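Local atomic coordinates of ferric uptake regulation protein (Helicobacter pylori, PDB entry 2XIG), a protein that probably acts as an iron-responsive global repressor, binding the operators of its target genes with Fe(2+) as cofactor. Residues S9-L14 with E31-L36; H42-E47 with G86-I91; I101-G106 with K137-C142. The protein carries 2 engineered substitutions. All blocks are in the same frame, centred on the assembly; numbering follows the deposited sequence.

In the fold
Following the chain from its N terminus, interaction 1 closes the short connection between helix 7-20 and helix 27-38, packing the two helices nearly antiparallel. Interaction 2 closes a longer excursion: helices 45-52 and 61-73 and strand 77-82 intervene before strand 86-91 returns to the start of helix 45-52. Interaction 3 brings strand 130-141 beside strand 98-102 after strand 108-111 and helix 114-126. The three loops follow in series, neither nesting nor crossing. Interactions 1 and 2 touch, Val35 and Leu36 packing on Leu43, within the probable DNA-binding part; interaction 3 lies in the probable dimerization part, about 5 Å from interaction 2 between nearest atoms.

Interaction 1: residues S9-L14 with E31-L36; sequences SILERL and EVVSVL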
# COMPACT_ATOMS: atom_id res chain seq x y z
N SER C 9 32.62 24.40 9.76
CA SER C 9 32.13 24.46 11.13
C SER C 9 31.42 23.17 11.52
O SER C 9 31.58 22.64 12.62
CB SER C 9 31.19 25.65 11.29
OG SER C 9 30.58 25.64 12.56
N ILE C 10 30.62 22.64 10.59
CA ILE C 10 29.91 21.39 10.83
C ILE C 10 30.89 20.23 10.99
O ILE C 10 30.78 19.42 11.92
CB ILE C 10 28.88 21.12 9.71
CG1 ILE C 10 27.86 22.25 9.67
CG2 ILE C 10 28.20 19.77 9.92
CD1 ILE C 10 26.87 22.17 8.56
N LEU C 11 31.87 20.16 10.09
CA LEU C 11 32.86 19.09 10.16
C LEU C 11 33.70 19.14 11.45
O LEU C 11 34.14 18.11 11.94
CB LEU C 11 33.76 19.08 8.93
CG LEU C 11 33.03 18.68 7.65
CD1 LEU C 11 33.95 18.74 6.46
CD2 LEU C 11 32.41 17.28 7.77
N GLU C 12 33.93 20.34 11.98
CA GLU C 12 34.67 20.43 13.25
C GLU C 12 33.79 19.97 14.42
O GLU C 12 34.27 19.26 15.31
CB GLU C 12 35.22 21.85 13.49
CG GLU C 12 35.85 22.04 14.88
CD GLU C 12 37.10 21.19 15.14
OE1 GLU C 12 37.46 21.00 16.33
OE2 GLU C 12 37.73 20.70 14.17
N ARG C 13 32.53 20.38 14.42
CA ARG C 13 31.58 19.83 15.39
C ARG C 13 31.51 18.31 15.26
O ARG C 13 31.37 17.60 16.26
CB ARG C 13 30.18 20.43 15.19
CG ARG C 13 30.07 21.88 15.58
CD ARG C 13 28.62 22.29 15.82
NE ARG C 13 27.81 22.26 14.60
CZ ARG C 13 26.88 21.35 14.34
NH1 ARG C 13 26.61 20.38 15.22
NH2 ARG C 13 26.20 21.41 13.21
N LEU C 14 31.62 17.82 14.03
CA LEU C 14 31.61 16.38 13.81
C LEU C 14 32.84 15.74 14.47
O LEU C 14 32.71 14.75 15.19
CB LEU C 14 31.59 16.05 12.32
CG LEU C 14 31.62 14.56 12.00
CD1 LEU C 14 30.45 13.84 12.66
CD2 LEU C 14 31.62 14.33 10.49
N GLU C 31 32.76 12.75 4.19
CA GLU C 31 32.28 12.82 2.81
C GLU C 31 30.75 12.75 2.74
O GLU C 31 30.13 13.44 1.93
CB GLU C 31 32.91 11.72 1.95
CG GLU C 31 32.78 11.97 0.45
CD GLU C 31 33.31 13.34 0.04
OE1 GLU C 31 34.28 13.81 0.67
OE2 GLU C 31 32.76 13.94 -0.90
N VAL C 32 30.13 11.92 3.58
CA VAL C 32 28.66 11.86 3.64
C VAL C 32 28.07 13.22 4.03
O VAL C 32 27.09 13.70 3.45
CB VAL C 32 28.18 10.80 4.65
CG1 VAL C 32 26.68 10.94 4.89
CG2 VAL C 32 28.50 9.39 4.13
N VAL C 33 28.66 13.84 5.04
CA VAL C 33 28.19 15.16 5.46
C VAL C 33 28.35 16.14 4.31
O VAL C 33 27.43 16.91 4.03
CB VAL C 33 28.94 15.67 6.70
CG1 VAL C 33 28.57 17.14 6.98
CG2 VAL C 33 28.62 14.80 7.90
N SER C 34 29.50 16.11 3.65
CA SER C 34 29.79 17.06 2.58
C SER C 34 28.87 16.86 1.37
O SER C 34 28.40 17.84 0.79
CB SER C 34 31.26 16.99 2.17
OG SER C 34 32.11 17.26 3.28
N VAL C 35 28.63 15.61 1.00
CA VAL C 35 27.67 15.35 -0.08
C VAL C 35 26.31 15.98 0.23
O VAL C 35 25.73 16.66 -0.62
CB VAL C 35 27.52 13.83 -0.37
CG1 VAL C 35 26.29 13.58 -1.23
CG2 VAL C 35 28.77 13.30 -1.06
N LEU C 36 25.81 15.77 1.44
CA LEU C 36 24.51 16.31 1.82
C LEU C 36 24.52 17.83 1.89
O LEU C 36 23.57 18.48 1.44
CB LEU C 36 24.03 15.71 3.15
CG LEU C 36 23.59 14.25 3.06
CD1 LEU C 36 23.38 13.64 4.44
CD2 LEU C 36 22.33 14.13 2.23
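Val33 reaches toward helix 7-20 with its two methyls sent to different partners: CG1 stands anti to the backbone N (chi1 171°), and CG2 lies anti to the carbonyl carbon. From the other helix, Leu14 carries its CG anti to the backbone N (chi1 178°), which sets that carbon beside its own carbonyl carbon. CG1 of Val33 is met by two groups, CD2 of Leu11 at 3.9 Å and the branch methyl CG2 of Ile10. On its other methyl, Val33 CG2 receives Leu14 CD2 at 4.0 Å. Both leucines slide past Val33 pointing the opposite way, while Ile10 crosses it obliquely.

Ile10, Leu11 and Leu14, with the i, i+1, i+4 spacing that sets residues on one side of a helix, make an apolar patch against which Val33 packs. The helices run nearly antiparallel, the axes of the two short segments passing 10.6 Å apart at an angle of 152°. At that separation the end methyls of the leucines and CG2 of Ile10 meet the short valine. Beside it, Leu11 CD1 lies 4.0 Å from Ser34 OG in a plain van der Waals contact. A serine is tolerated in this apolar setting because its hydroxyl is hydrogen-bonded to the carbonyl oxygen of Glu30, one turn earlier in its own helix.

This is hydrophobic packing inside the helical part of a winged-helix domain, the region that probably binds DNA. Leu71 of helix 61-73 touches both Leu14 and Val33, making a third helix part of the same core. Ile10 also packs on Tyr37 of helix 27-38, and Val33 reaches Ile91 at the end of strand 86-91.

Interaction 2: residues H42-E47 with G86-I91; sequences HLSPEE and GRRYEI. With ZN (zinc ion), chain L.
The edge of the winged-helix wing and a zinc site come together here, where Leu43 pairs with Tyr89 of strand 86-91 and His42 shares a metal with Glu90. Leu43 and Tyr89 form a single antiparallel hydrogen-bonded pair, Leu43 N to Tyr89 O at 2.9 Å and Tyr89 N to Leu43 O at 2.7 Å. This resembles the short first strand that joins the wing in winged-helix proteins.

Beside the pair, His42 NE2 binds zinc at 2.2 Å. Glu90 grips the ion unevenly, with OE2 at 2.0 Å and OE1 at 2.6 Å. The histidine ring and the carboxylate lie side by side, their planes turned 68° apart; His97 and His99 complete the site, and Lys94 NZ hydrogen-bonds to Glu90 OE1.

Beyond the bridge, helix 45-52 opens with a capping box. Ser44 OG sits between its backbone N and carbonyl carbon (chi1 66°), where it accepts from Glu47 N, and Ser44 N gives its hydrogen to the anti lone pair of Glu47 OE1 at 3.0 Å. Pro45 suits the first turn, where a missing N-H costs nothing, and its side chain crosses that of Tyr89 at about a right angle, CG touching CE2. Arg88 lays its guanidinium face over Ser44, CB standing above the centre of the group, while NH2 makes a long salt bridge of 3.8 Å to Glu47 OE1.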
# COMPACT_ATOMS: atom_id res chain seq x y z
N HIS C 42 16.90 16.15 -1.50
CA HIS C 42 16.96 15.19 -0.39
C HIS C 42 17.41 13.87 -0.97
O HIS C 42 16.86 13.40 -1.95
CB HIS C 42 15.60 15.02 0.27
CG HIS C 42 15.01 16.30 0.79
ND1 HIS C 42 14.61 17.32 -0.04
CD2 HIS C 42 14.72 16.71 2.05
CE1 HIS C 42 14.12 18.31 0.68
NE2 HIS C 42 14.17 17.96 1.95
N LEU C 43 18.42 13.25 -0.35
CA LEU C 43 19.08 12.11 -0.97
C LEU C 43 18.78 10.79 -0.27
O LEU C 43 18.70 10.73 0.95
CB LEU C 43 20.59 12.33 -1.01
CG LEU C 43 21.08 13.49 -1.89
CD1 LEU C 43 22.60 13.62 -1.80
CD2 LEU C 43 20.63 13.30 -3.33
N SER C 44 18.62 9.72 -1.05
CA SER C 44 18.50 8.39 -0.49
C SER C 44 19.88 7.84 -0.15
O SER C 44 20.88 8.29 -0.71
CB SER C 44 17.80 7.45 -1.49
OG SER C 44 18.64 7.26 -2.62
N PRO C 45 19.94 6.87 0.76
CA PRO C 45 21.22 6.21 1.04
C PRO C 45 21.89 5.67 -0.23
O PRO C 45 23.11 5.76 -0.35
CB PRO C 45 20.83 5.07 1.97
CG PRO C 45 19.60 5.56 2.65
CD PRO C 45 18.85 6.34 1.60
N GLU C 46 21.11 5.12 -1.16
CA GLU C 46 21.66 4.64 -2.42
C GLU C 46 22.37 5.75 -3.20
O GLU C 46 23.47 5.57 -3.68
CB GLU C 46 20.56 4.00 -3.29
CG GLU C 46 20.04 2.67 -2.75
CD GLU C 46 18.72 2.24 -3.39
OE1 GLU C 46 17.68 2.88 -3.11
OE2 GLU C 46 18.71 1.26 -4.17
N GLU C 47 21.72 6.91 -3.32
CA GLU C 47 22.30 8.02 -4.05
C GLU C 47 23.56 8.56 -3.39
O GLU C 47 24.53 8.92 -4.05
CB GLU C 47 21.29 9.16 -4.16
CG GLU C 47 20.06 8.83 -4.95
CD GLU C 47 19.13 10.02 -5.03
OE1 GLU C 47 18.61 10.44 -3.98
OE2 GLU C 47 18.93 10.53 -6.16
N GLY C 86 10.52 6.53 0.30
CA GLY C 86 11.37 5.85 1.26
C GLY C 86 12.02 6.87 2.16
O GLY C 86 11.48 7.96 2.35
N ARG C 87 13.18 6.53 2.72
CA ARG C 87 13.91 7.45 3.60
C ARG C 87 14.83 8.33 2.77
O ARG C 87 15.57 7.84 1.92
CB ARG C 87 14.71 6.68 4.65
CG ARG C 87 13.86 6.03 5.73
CD ARG C 87 14.71 5.17 6.68
NE ARG C 87 15.33 5.95 7.75
CZ ARG C 87 14.83 6.08 8.97
NH1 ARG C 87 13.70 5.47 9.30
NH2 ARG C 87 15.46 6.81 9.88
N ARG C 88 14.77 9.64 3.00
CA ARG C 88 15.66 10.55 2.31
C ARG C 88 16.26 11.54 3.30
O ARG C 88 15.63 11.89 4.29
CB ARG C 88 14.95 11.25 1.15
CG ARG C 88 14.74 10.31 -0.04
CD ARG C 88 14.22 11.00 -1.27
NE ARG C 88 14.83 10.45 -2.48
CZ ARG C 88 14.59 9.23 -2.96
NH1 ARG C 88 13.74 8.43 -2.33
NH2 ARG C 88 15.19 8.81 -4.06
N TYR C 89 17.49 11.97 3.03
CA TYR C 89 18.28 12.70 4.01
C TYR C 89 18.70 14.07 3.53
O TYR C 89 18.87 14.31 2.33
CB TYR C 89 19.53 11.89 4.38
CG TYR C 89 19.25 10.63 5.16
CD1 TYR C 89 19.31 10.62 6.55
CD2 TYR C 89 18.91 9.44 4.52
CE1 TYR C 89 19.05 9.47 7.27
CE2 TYR C 89 18.64 8.29 5.23
CZ TYR C 89 18.71 8.31 6.61
OH TYR C 89 18.45 7.18 7.33
N GLU C 90 18.90 14.98 4.48
CA GLU C 90 19.38 16.30 4.16
C GLU C 90 20.19 16.84 5.33
O GLU C 90 20.07 16.37 6.47
CB GLU C 90 18.21 17.24 3.88
CG GLU C 90 17.21 17.30 5.02
CD GLU C 90 16.04 18.22 4.71
OE1 GLU C 90 16.27 19.29 4.11
OE2 GLU C 90 14.90 17.86 5.08
N ILE C 91 21.02 17.83 5.04
CA ILE C 91 21.84 18.45 6.07
C ILE C 91 20.91 19.17 7.06
O ILE C 91 19.91 19.75 6.66
CB ILE C 91 22.86 19.42 5.42
CG1 ILE C 91 24.02 19.74 6.36
CG2 ILE C 91 22.16 20.66 4.87
CD1 ILE C 91 24.94 18.56 6.63
ZN ZN L . 13.73 18.98 3.83

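Interaction 3: residues I101-G106 with K137-C142; sequences ICLHCG and KMFVWC. With ZN (zinc ion), chain M.
Backbone hydrogen bonds made by Ile101 and Leu103 join segment 101-106 to strand 130-141 in parallel register, Ile101 opposite Phe139 and Cys102 opposite Val140. Met138 O accepts from Ile101 N at 2.8 Å, and Ile101 O takes the hydrogen of Val140 N. Val140 O then receives Leu103 N at 2.7 Å.

Apolar contacts cover one face of this pairing. Ile101 CB lies 4.0 Å from Phe139 CD1, and Leu103 crosses the phenylalanine at about a right angle, its CG 3.9 Å from Phe139 CB. The apolar bulk of Ile101, Leu103 and Phe139 suits side chains that pack against one another beside the strand pair. On the other face, Val140 CG2 leans over the backbone of Cys102.

Zinc coordination ends the pair of strands. Cys102, Cys105 and Cys142 bind the ion through SG, Cys105 at 2.3 Å, and Cys145 supplies the fourth sulfur. The Cys-x-x-Cys-Gly turn has the form of a zinc knuckle, with Gly106 taking the positive phi (81°) at its end. Cys102 holds SG anti to its backbone N (chi1 179°), and that sulfur accepts N-H groups from His104, Cys105 and, across the contact at 3.3 Å, Cys142. These bonds would disperse some of the thiolate's negative charge.

Within the chain, strand 98-102 lies between 108-111 and 130-141, and Cys142 leads into helix 143-146. On the other edge of strand 130-141, Lys137 to Trp141 pair antiparallel with a strand of the third subunit, while Trp141 stacks on Trp141 of the fourth subunit.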
# COMPACT_ATOMS: atom_id res chain seq x y z
N ILE C 101 5.40 16.21 -1.16
CA ILE C 101 5.97 15.04 -1.84
C ILE C 101 5.02 14.57 -2.92
O ILE C 101 3.84 14.34 -2.66
CB ILE C 101 6.20 13.86 -0.86
CG1 ILE C 101 7.05 14.30 0.35
CG2 ILE C 101 6.83 12.67 -1.57
CD1 ILE C 101 6.22 14.65 1.56
N CYS C 102 5.52 14.44 -4.15
CA CYS C 102 4.69 14.00 -5.26
C CYS C 102 4.54 12.48 -5.24
O CYS C 102 5.53 11.76 -5.23
CB CYS C 102 5.29 14.43 -6.60
SG CYS C 102 4.28 13.86 -7.98
N LEU C 103 3.30 12.02 -5.22
CA LEU C 103 3.02 10.59 -5.17
C LEU C 103 3.40 9.85 -6.44
O LEU C 103 3.50 8.62 -6.44
CB LEU C 103 1.53 10.35 -4.89
CG LEU C 103 1.09 10.74 -3.49
CD1 LEU C 103 -0.39 11.02 -3.47
CD2 LEU C 103 1.47 9.65 -2.49
N HIS C 104 3.59 10.58 -7.53
CA HIS C 104 3.85 9.93 -8.81
C HIS C 104 5.35 9.84 -9.11
O HIS C 104 5.85 8.77 -9.46
CB HIS C 104 3.10 10.63 -9.95
CG HIS C 104 3.21 9.91 -11.26
ND1 HIS C 104 2.75 8.62 -11.44
CD2 HIS C 104 3.73 10.29 -12.45
CE1 HIS C 104 2.98 8.24 -12.69
NE2 HIS C 104 3.57 9.24 -13.32
N CYS C 105 6.06 10.95 -8.94
CA CYS C 105 7.48 11.00 -9.30
C CYS C 105 8.42 11.07 -8.10
O CYS C 105 9.63 10.96 -8.25
CB CYS C 105 7.75 12.16 -10.26
SG CYS C 105 7.83 13.80 -9.45
N GLY C 106 7.86 11.24 -6.91
CA GLY C 106 8.65 11.21 -5.69
C GLY C 106 9.39 12.50 -5.38
O GLY C 106 10.10 12.60 -4.37
N LYS C 137 3.49 16.76 6.33
CA LYS C 137 3.82 16.35 4.97
C LYS C 137 2.58 16.44 4.13
O LYS C 137 1.50 16.02 4.58
CB LYS C 137 4.35 14.91 4.93
CG LYS C 137 5.59 14.66 5.75
CD LYS C 137 5.71 13.18 6.08
CE LYS C 137 6.57 12.97 7.32
NZ LYS C 137 6.04 11.86 8.14
N MET C 138 2.70 16.99 2.94
CA MET C 138 1.58 17.02 2.02
C MET C 138 1.92 16.19 0.79
O MET C 138 2.98 16.35 0.21
CB MET C 138 1.21 18.44 1.63
CG MET C 138 0.28 19.10 2.63
SD MET C 138 0.96 20.67 3.11
CE MET C 138 0.93 21.55 1.57
N PHE C 139 1.00 15.31 0.41
CA PHE C 139 1.22 14.42 -0.73
C PHE C 139 0.40 14.92 -1.90
O PHE C 139 -0.78 15.20 -1.76
CB PHE C 139 0.85 12.98 -0.36
CG PHE C 139 1.72 12.41 0.72
CD1 PHE C 139 2.94 11.85 0.41
CD2 PHE C 139 1.33 12.46 2.06
CE1 PHE C 139 3.76 11.33 1.40
CE2 PHE C 139 2.15 11.95 3.05
CZ PHE C 139 3.36 11.38 2.72
N VAL C 140 1.03 15.03 -3.06
CA VAL C 140 0.42 15.71 -4.19
C VAL C 140 0.70 14.98 -5.50
O VAL C 140 1.47 14.03 -5.53
CB VAL C 140 1.01 17.13 -4.34
CG1 VAL C 140 0.79 17.93 -3.06
CG2 VAL C 140 2.49 17.05 -4.67
N TRP C 141 0.04 15.43 -6.56
CA TRP C 141 0.54 15.25 -7.92
C TRP C 141 1.15 16.58 -8.32
O TRP C 141 0.46 17.60 -8.35
CB TRP C 141 -0.59 14.91 -8.89
CG TRP C 141 -1.42 13.73 -8.50
CD1 TRP C 141 -1.08 12.75 -7.62
CD2 TRP C 141 -2.72 13.40 -9.00
NE1 TRP C 141 -2.09 11.83 -7.53
CE2 TRP C 141 -3.11 12.20 -8.37
CE3 TRP C 141 -3.59 13.99 -9.92
CZ2 TRP C 141 -4.34 11.58 -8.62
CZ3 TRP C 141 -4.82 13.38 -10.17
CH2 TRP C 141 -5.18 12.19 -9.52
N CYS C 142 2.44 16.58 -8.61
CA CYS C 142 3.15 17.83 -8.84
C CYS C 142 2.80 18.38 -10.21
O CYS C 142 2.17 17.70 -11.03
CB CYS C 142 4.66 17.63 -8.70
SG CYS C 142 5.48 16.91 -10.15
ZN ZN M . 5.63 14.50 -9.82